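Local coordinates for DegQ (Legionella fallonii, PDB 3PV2), which acts as an HtrA-family chaperone-protease, a self-compartmentizing hydrolase with a trypsin-like protease domain and two PDZ domains that assembles into large 12-meric particles, at residues I28-V33 and T107-R112; V333-E338 and L346-T351. All blocks are in the same frame, centred on the assembly; numbering follows the deposited sequence.

From the N terminus, the chain leaves helix 22-28, makes a 3-10 turn and enters strand 32-40, the first strand of the N-terminal six-stranded barrel of the protease domain. Contact 1 (28-33 with 107-112) closes a long loop when the turn after strand 101-107 comes back against this entry, where strands 32-40 and 101-107, the two ends of the sheet order, close the barrel. The chain then builds the second barrel before reaching the first PDZ domain. Contact 2 (333-338 with 346-351) closes a short loop there, the hairpin of strands 332-339 and 342-349. The two contacts follow in series, neither nested nor crossed, with centres 43 Å apart, and each ties together parts of a single domain.

Contact 1 of 2, residues I28-V33 and T107-R112; sequences IMPAIV and TLQDGR
Q109 lays its side chain alongside the ring of P30, both pointing the same way. CG of Q109 stands anti to the backbone N (chi1 177°), and the chain continues extended, carrying the amide across to the 3-10 turn. There OE1 of Q109 lies 3.5 Å from CB of M29 and also packs against the P30 ring, while NE2 of Q109 is 4.0 Å from CG of P30. No direct hydrogen bond joins the two segments. A water supplies the polar link. It accepts from the backbone N of Q109 at 2.8 Å and donates to O of P30 and to O of I32, the latter at 2.7 Å from the water oxygen. V33 and L108 run side by side, CG1 of V33 touching CD2 of L108 at 3.8 Å. The type I turn L108-G111 carries D110, whose OD1 accepts from the backbone N of R112 in an Asx turn; its OD2 takes NE and NH2 of R112 side-on, in a salt bridge. CD1 of L108 lies above one face of that guanidinium, offset toward its rim. Around the contact, T107 pairs through its backbone with N34, bringing strands 32-40 and 101-107 together, and I32 touches A208 on strand 208-211 of the second barrel.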
ATOM      1  N   ILE B  28       3.161 -12.674  57.317  1.00 56.16           N
ATOM      2  CA  ILE B  28       4.345 -12.547  56.465  1.00 54.53           C
ATOM      3  C   ILE B  28       4.293 -11.306  55.562  1.00 54.07           C
ATOM      4  O   ILE B  28       5.310 -10.821  55.080  1.00 54.42           O
ATOM      5  CB  ILE B  28       4.552 -13.836  55.658  1.00 53.13           C
ATOM      6  CG1 ILE B  28       3.453 -14.044  54.624  1.00 50.64           C
ATOM      7  CG2 ILE B  28       4.551 -15.005  56.635  1.00 55.54           C
ATOM      8  CD1 ILE B  28       3.854 -14.993  53.427  1.00 51.26           C
ATOM      9  N   MET B  29       3.114 -10.747  55.364  1.00 55.04           N
ATOM     10  CA  MET B  29       2.964  -9.524  54.567  1.00 55.58           C
ATOM     11  C   MET B  29       3.932  -8.398  54.914  1.00 54.55           C
ATOM     12  O   MET B  29       4.407  -7.732  54.029  1.00 53.13           O
ATOM     13  CB  MET B  29       1.547  -8.956  54.691  1.00 57.87           C
ATOM     14  CG  MET B  29       0.493  -9.612  53.824  1.00 62.87           C
ATOM     15  SD  MET B  29      -1.113  -8.730  54.104  1.00 76.48           S
ATOM     16  CE  MET B  29      -2.354 -10.046  53.859  1.00 67.70           C
ATOM     17  N   PRO B  30       4.217  -8.155  56.201  1.00 55.19           N
ATOM     18  CA  PRO B  30       5.199  -7.073  56.402  1.00 53.90           C
ATOM     19  C   PRO B  30       6.592  -7.312  55.777  1.00 50.99           C
ATOM     20  O   PRO B  30       7.396  -6.388  55.723  1.00 49.70           O
ATOM     21  CB  PRO B  30       5.297  -6.936  57.903  1.00 56.46           C
ATOM     22  CG  PRO B  30       4.051  -7.631  58.460  1.00 58.99           C
ATOM     23  CD  PRO B  30       3.627  -8.642  57.460  1.00 56.98           C
ATOM     24  N   ALA B  31       6.863  -8.518  55.280  1.00 47.70           N
ATOM     25  CA  ALA B  31       8.178  -8.805  54.730  1.00 45.28           C
ATOM     26  C   ALA B  31       8.242  -8.406  53.262  1.00 43.67           C
ATOM     27  O   ALA B  31       9.327  -8.326  52.696  1.00 43.70           O
ATOM     28  CB  ALA B  31       8.514 -10.262  54.913  1.00 43.99           C
ATOM     29  N   ILE B  32       7.080  -8.195  52.640  1.00 42.47           N
ATOM     30  CA  ILE B  32       6.968  -8.006  51.197  1.00 41.23           C
ATOM     31  C   ILE B  32       6.871  -6.509  50.907  1.00 42.89           C
ATOM     32  O   ILE B  32       6.000  -5.832  51.451  1.00 45.17           O
ATOM     33  CB  ILE B  32       5.705  -8.582  50.675  1.00 41.80           C
ATOM     34  CG1 ILE B  32       5.510 -10.028  51.195  1.00 42.11           C
ATOM     35  CG2 ILE B  32       5.699  -8.592  49.096  1.00 35.95           C
ATOM     36  CD1 ILE B  32       6.666 -10.951  50.968  1.00 40.39           C
ATOM     37  N   VAL B  33       7.768  -5.993  50.078  1.00 41.42           N
ATOM     38  CA  VAL B  33       7.889  -4.569  49.880  1.00 41.18           C
ATOM     39  C   VAL B  33       7.668  -4.264  48.422  1.00 40.27           C
ATOM     40  O   VAL B  33       7.780  -5.149  47.545  1.00 38.57           O
ATOM     41  CB  VAL B  33       9.258  -4.080  50.163  1.00 41.65           C
ATOM     42  CG1 VAL B  33       9.746  -4.481  51.586  1.00 41.00           C
ATOM     43  CG2 VAL B  33      10.203  -4.558  49.077  1.00 39.31           C
ATOM     44  N   THR B 107       9.120   0.768  49.452  1.00 47.14           N
ATOM     45  CA  THR B 107       7.973   1.064  50.320  1.00 48.17           C
ATOM     46  C   THR B 107       7.506  -0.132  51.128  1.00 47.56           C
ATOM     47  O   THR B 107       7.194  -1.184  50.577  1.00 48.50           O
ATOM     48  CB  THR B 107       6.760   1.567  49.513  1.00 48.98           C
ATOM     49  OG1 THR B 107       7.163   2.637  48.651  1.00 50.16           O
ATOM     50  CG2 THR B 107       5.583   2.038  50.462  1.00 49.87           C
ATOM     51  N   LEU B 108       7.399   0.038  52.418  1.00 49.13           N
ATOM     52  CA  LEU B 108       6.983  -1.009  53.310  1.00 50.41           C
ATOM     53  C   LEU B 108       5.493  -0.972  53.464  1.00 52.20           C
ATOM     54  O   LEU B 108       4.847   0.022  53.208  1.00 53.83           O
ATOM     55  CB  LEU B 108       7.566  -0.793  54.720  1.00 50.99           C
ATOM     56  CG  LEU B 108       9.057  -0.601  54.885  1.00 49.63           C
ATOM     57  CD1 LEU B 108       9.462  -0.528  56.383  1.00 48.77           C
ATOM     58  CD2 LEU B 108       9.856  -1.697  54.175  1.00 48.99           C
ATOM     59  N   GLN B 109       4.966  -2.036  54.012  1.00 54.69           N
ATOM     60  CA  GLN B 109       3.566  -2.124  54.233  1.00 58.31           C
ATOM     61  C   GLN B 109       3.109  -1.036  55.192  1.00 61.31           C
ATOM     62  O   GLN B 109       2.084  -0.444  54.978  1.00 62.90           O
ATOM     63  CB  GLN B 109       3.279  -3.483  54.805  1.00 58.98           C
ATOM     64  CG  GLN B 109       1.875  -3.711  55.165  1.00 63.66           C
ATOM     65  CD  GLN B 109       1.783  -4.667  56.308  1.00 69.81           C
ATOM     66  OE1 GLN B 109       1.319  -5.806  56.149  1.00 70.95           O
ATOM     67  NE2 GLN B 109       2.260  -4.224  57.478  1.00 75.39           N
ATOM     68  N   ASP B 110       3.908  -0.736  56.205  1.00 63.36           N
ATOM     69  CA  ASP B 110       3.550   0.287  57.182  1.00 66.82           C
ATOM     70  C   ASP B 110       3.583   1.720  56.626  1.00 67.60           C
ATOM     71  O   ASP B 110       3.259   2.663  57.322  1.00 68.32           O
ATOM     72  CB  ASP B 110       4.385   0.162  58.463  1.00 68.58           C
ATOM     73  CG  ASP B 110       5.811   0.601  58.284  1.00 69.05           C
ATOM     74  OD1 ASP B 110       6.064   1.436  57.403  1.00 70.62           O
ATOM     75  OD2 ASP B 110       6.676   0.113  59.039  1.00 70.88           O
ATOM     76  N   GLY B 111       4.007   1.879  55.382  1.00 66.64           N
ATOM     77  CA  GLY B 111       3.973   3.184  54.723  1.00 67.12           C
ATOM     78  C   GLY B 111       5.276   3.962  54.553  1.00 66.43           C
ATOM     79  O   GLY B 111       5.327   4.921  53.794  1.00 66.62           O
ATOM     80  N   ARG B 112       6.340   3.572  55.228  1.00 66.23           N
ATOM     81  CA  ARG B 112       7.593   4.319  55.100  1.00 66.56           C
ATOM     82  C   ARG B 112       8.165   4.115  53.693  1.00 64.40           C
ATOM     83  O   ARG B 112       8.093   2.996  53.191  1.00 61.51           O
ATOM     84  CB  ARG B 112       8.600   3.818  56.122  1.00 67.41           C
ATOM     85  CG  ARG B 112       8.171   3.947  57.568  1.00 71.24           C
ATOM     86  CD  ARG B 112       9.246   3.409  58.522  1.00 72.62           C
ATOM     87  NE  ARG B 112       8.999   2.014  58.897  1.00 73.42           N
ATOM     88  CZ  ARG B 112       9.897   1.185  59.433  1.00 74.38           C
ATOM     89  NH1 ARG B 112      11.137   1.594  59.685  1.00 77.39           N
ATOM     90  NH2 ARG B 112       9.552  -0.072  59.726  1.00 76.18           N
TER
HETATM   91  O   HOH W   1       6.411  -4.401  53.708  1.00 55.29           O

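Contact 2 of 2, residues V333-E338 and L346-T351; sequences VKIIVE and LSAVVT
V333 and A348 face each other as a hydrogen-bonded antiparallel pair, and each satisfies both backbone polar groups of the other. N of V333 donates to O of A348 at 2.7 Å, nearly straight at hydrogen (173°), and N of A348 returns a bond to O of V333 at 2.9 Å. Two residues on, I335 and L346 repeat the exchange: N of I335 reaches O of L346 at 2.7 Å, tilted 26° from the carbonyl plane, and O of I335 receives N of L346 at 2.8 Å. Between them, K334 and S347 form the non-hydrogen-bonded pair. Their CA atoms turn to carbonyls that already hold an N-H: CA of S347 lies 3.4 Å from O of V333, and CA of K334 makes a similar CH...O contact with O of L346. The polar groups of K334 look to the other side of the strand, where its N donates to OD1 of N310.

V333, I335, L346 and A348 put their side chains on one face of the sheet, K334 and S347 on the other. On the apolar face, CD1 of I335 meets CB of A348 at 4.1 Å. V350 crosses V333 at about a right angle; with CG1 of V350 anti to the backbone N (chi1 178°), CG2 of V350 falls beside that N and meets CG1 of V333 at 3.8 Å.

The pairing forms the hairpin of strands 332-339 and 342-349 in the first PDZ domain. Strand 305-309 pairs with the far edge of strand 332-339, and A348 touches A298 of helix 294-298.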
ATOM      1  N   VAL B 333      37.013 -28.225  46.202  1.00 56.97           N
ATOM      2  CA  VAL B 333      35.742 -28.903  46.296  1.00 55.51           C
ATOM      3  C   VAL B 333      35.875 -30.424  46.330  1.00 53.96           C
ATOM      4  O   VAL B 333      36.686 -31.019  45.588  1.00 52.48           O
ATOM      5  CB  VAL B 333      34.719 -28.447  45.215  1.00 55.72           C
ATOM      6  CG1 VAL B 333      35.385 -27.760  44.055  1.00 55.32           C
ATOM      7  CG2 VAL B 333      33.864 -29.582  44.791  1.00 51.04           C
ATOM      8  N   LYS B 334      35.085 -31.014  47.234  1.00 50.91           N
ATOM      9  CA  LYS B 334      35.112 -32.436  47.455  1.00 50.43           C
ATOM     10  C   LYS B 334      34.023 -33.049  46.564  1.00 46.17           C
ATOM     11  O   LYS B 334      32.907 -32.594  46.588  1.00 44.49           O
ATOM     12  CB  LYS B 334      34.860 -32.740  48.925  1.00 53.01           C
ATOM     13  CG  LYS B 334      34.482 -34.158  49.229  1.00 57.17           C
ATOM     14  CD  LYS B 334      34.431 -34.407  50.714  1.00 62.60           C
ATOM     15  CE  LYS B 334      33.471 -35.514  51.022  1.00 65.78           C
ATOM     16  NZ  LYS B 334      33.190 -35.661  52.487  1.00 70.70           N
ATOM     17  N   ILE B 335      34.358 -34.049  45.773  1.00 43.17           N
ATOM     18  CA  ILE B 335      33.341 -34.682  44.899  1.00 41.59           C
ATOM     19  C   ILE B 335      33.313 -36.170  45.133  1.00 40.11           C
ATOM     20  O   ILE B 335      34.327 -36.810  45.034  1.00 41.73           O
ATOM     21  CB  ILE B 335      33.592 -34.419  43.390  1.00 39.49           C
ATOM     22  CG1 ILE B 335      33.677 -32.917  43.071  1.00 41.22           C
ATOM     23  CG2 ILE B 335      32.456 -34.999  42.612  1.00 39.32           C
ATOM     24  CD1 ILE B 335      34.457 -32.572  41.731  1.00 37.77           C
ATOM     25  N   ILE B 336      32.160 -36.730  45.465  1.00 39.45           N
ATOM     26  CA  ILE B 336      32.083 -38.164  45.726  1.00 38.99           C
ATOM     27  C   ILE B 336      31.343 -38.750  44.549  1.00 38.19           C
ATOM     28  O   ILE B 336      30.310 -38.259  44.215  1.00 37.64           O
ATOM     29  CB  ILE B 336      31.363 -38.499  47.084  1.00 40.26           C
ATOM     30  CG1 ILE B 336      32.211 -38.026  48.278  1.00 41.60           C
ATOM     31  CG2 ILE B 336      31.115 -40.034  47.264  1.00 40.67           C
ATOM     32  CD1 ILE B 336      31.559 -38.381  49.623  1.00 45.49           C
ATOM     33  N   VAL B 337      31.903 -39.762  43.905  1.00 38.27           N
ATOM     34  CA  VAL B 337      31.260 -40.407  42.736  1.00 37.62           C
ATOM     35  C   VAL B 337      31.147 -41.914  42.952  1.00 38.37           C
ATOM     36  O   VAL B 337      31.750 -42.489  43.801  1.00 39.40           O
ATOM     37  CB  VAL B 337      31.977 -40.114  41.365  1.00 36.93           C
ATOM     38  CG1 VAL B 337      32.010 -38.538  41.034  1.00 36.23           C
ATOM     39  CG2 VAL B 337      33.342 -40.675  41.370  1.00 37.62           C
ATOM     40  N   GLU B 338      30.316 -42.527  42.136  1.00 37.92           N
ATOM     41  CA  GLU B 338      30.264 -43.957  42.032  1.00 38.55           C
ATOM     42  C   GLU B 338      30.851 -44.258  40.677  1.00 38.14           C
ATOM     43  O   GLU B 338      30.411 -43.716  39.690  1.00 37.22           O
ATOM     44  CB  GLU B 338      28.827 -44.484  42.048  1.00 38.43           C
ATOM     45  CG  GLU B 338      28.151 -44.481  43.385  1.00 39.13           C
ATOM     46  CD  GLU B 338      28.558 -45.629  44.257  1.00 40.47           C
ATOM     47  OE1 GLU B 338      28.750 -46.770  43.804  1.00 40.89           O
ATOM     48  OE2 GLU B 338      28.689 -45.383  45.448  1.00 41.27           O
ATOM     49  N   LEU B 346      36.983 -37.522  45.407  1.00 47.04           N
ATOM     50  CA  LEU B 346      37.907 -36.716  44.639  1.00 47.20           C
ATOM     51  C   LEU B 346      37.913 -35.292  45.135  1.00 47.05           C
ATOM     52  O   LEU B 346      36.925 -34.802  45.738  1.00 45.80           O
ATOM     53  CB  LEU B 346      37.508 -36.716  43.171  1.00 45.36           C
ATOM     54  CG  LEU B 346      37.258 -38.085  42.527  1.00 46.70           C
ATOM     55  CD1 LEU B 346      36.580 -37.879  41.172  1.00 43.87           C
ATOM     56  CD2 LEU B 346      38.535 -38.982  42.445  1.00 47.11           C
ATOM     57  N   SER B 347      38.999 -34.615  44.791  1.00 47.51           N
ATOM     58  CA  SER B 347      39.188 -33.229  45.165  1.00 48.69           C
ATOM     59  C   SER B 347      39.665 -32.380  43.972  1.00 47.25           C
ATOM     60  O   SER B 347      40.686 -32.669  43.352  1.00 45.71           O
ATOM     61  CB  SER B 347      40.227 -33.119  46.307  1.00 51.19           C
ATOM     62  OG  SER B 347      40.153 -31.806  46.844  1.00 54.61           O
ATOM     63  N   ALA B 348      38.887 -31.349  43.680  1.00 46.36           N
ATOM     64  CA  ALA B 348      39.127 -30.474  42.564  1.00 46.43           C
ATOM     65  C   ALA B 348      39.247 -28.999  43.040  1.00 47.30           C
ATOM     66  O   ALA B 348      38.636 -28.590  44.023  1.00 47.89           O
ATOM     67  CB  ALA B 348      38.021 -30.631  41.534  1.00 44.91           C
ATOM     68  N   VAL B 349      40.062 -28.217  42.335  1.00 47.92           N
ATOM     69  CA  VAL B 349      40.217 -26.770  42.628  1.00 48.27           C
ATOM     70  C   VAL B 349      39.561 -25.920  41.526  1.00 45.47           C
ATOM     71  O   VAL B 349      39.896 -26.077  40.386  1.00 44.15           O
ATOM     72  CB  VAL B 349      41.717 -26.414  42.879  1.00 50.00           C
ATOM     73  CG1 VAL B 349      41.909 -24.894  43.130  1.00 52.79           C
ATOM     74  CG2 VAL B 349      42.255 -27.168  44.118  1.00 52.22           C
ATOM     75  N   VAL B 350      38.583 -25.090  41.859  1.00 44.76           N
ATOM     76  CA  VAL B 350      37.907 -24.260  40.882  1.00 45.57           C
ATOM     77  C   VAL B 350      38.870 -23.204  40.372  1.00 47.74           C
ATOM     78  O   VAL B 350      39.573 -22.597  41.178  1.00 48.29           O
ATOM     79  CB  VAL B 350      36.747 -23.489  41.509  1.00 46.30           C
ATOM     80  CG1 VAL B 350      36.079 -22.570  40.479  1.00 46.78           C
ATOM     81  CG2 VAL B 350      35.712 -24.440  42.150  1.00 45.76           C
ATOM     82  N   THR B 351      38.906 -22.990  39.064  1.00 48.56           N
ATOM     83  CA  THR B 351      39.796 -22.021  38.482  1.00 50.45           C
ATOM     84  C   THR B 351      39.042 -20.919  37.781  1.00 52.55           C
ATOM     85  O   THR B 351      37.849 -21.048  37.438  1.00 52.09           O
ATOM     86  CB  THR B 351      40.818 -22.644  37.462  1.00 49.57           C
ATOM     87  OG1 THR B 351      40.132 -23.363  36.422  1.00 51.03           O
ATOM     88  CG2 THR B 351      41.776 -23.561  38.185  1.00 50.49           C
TER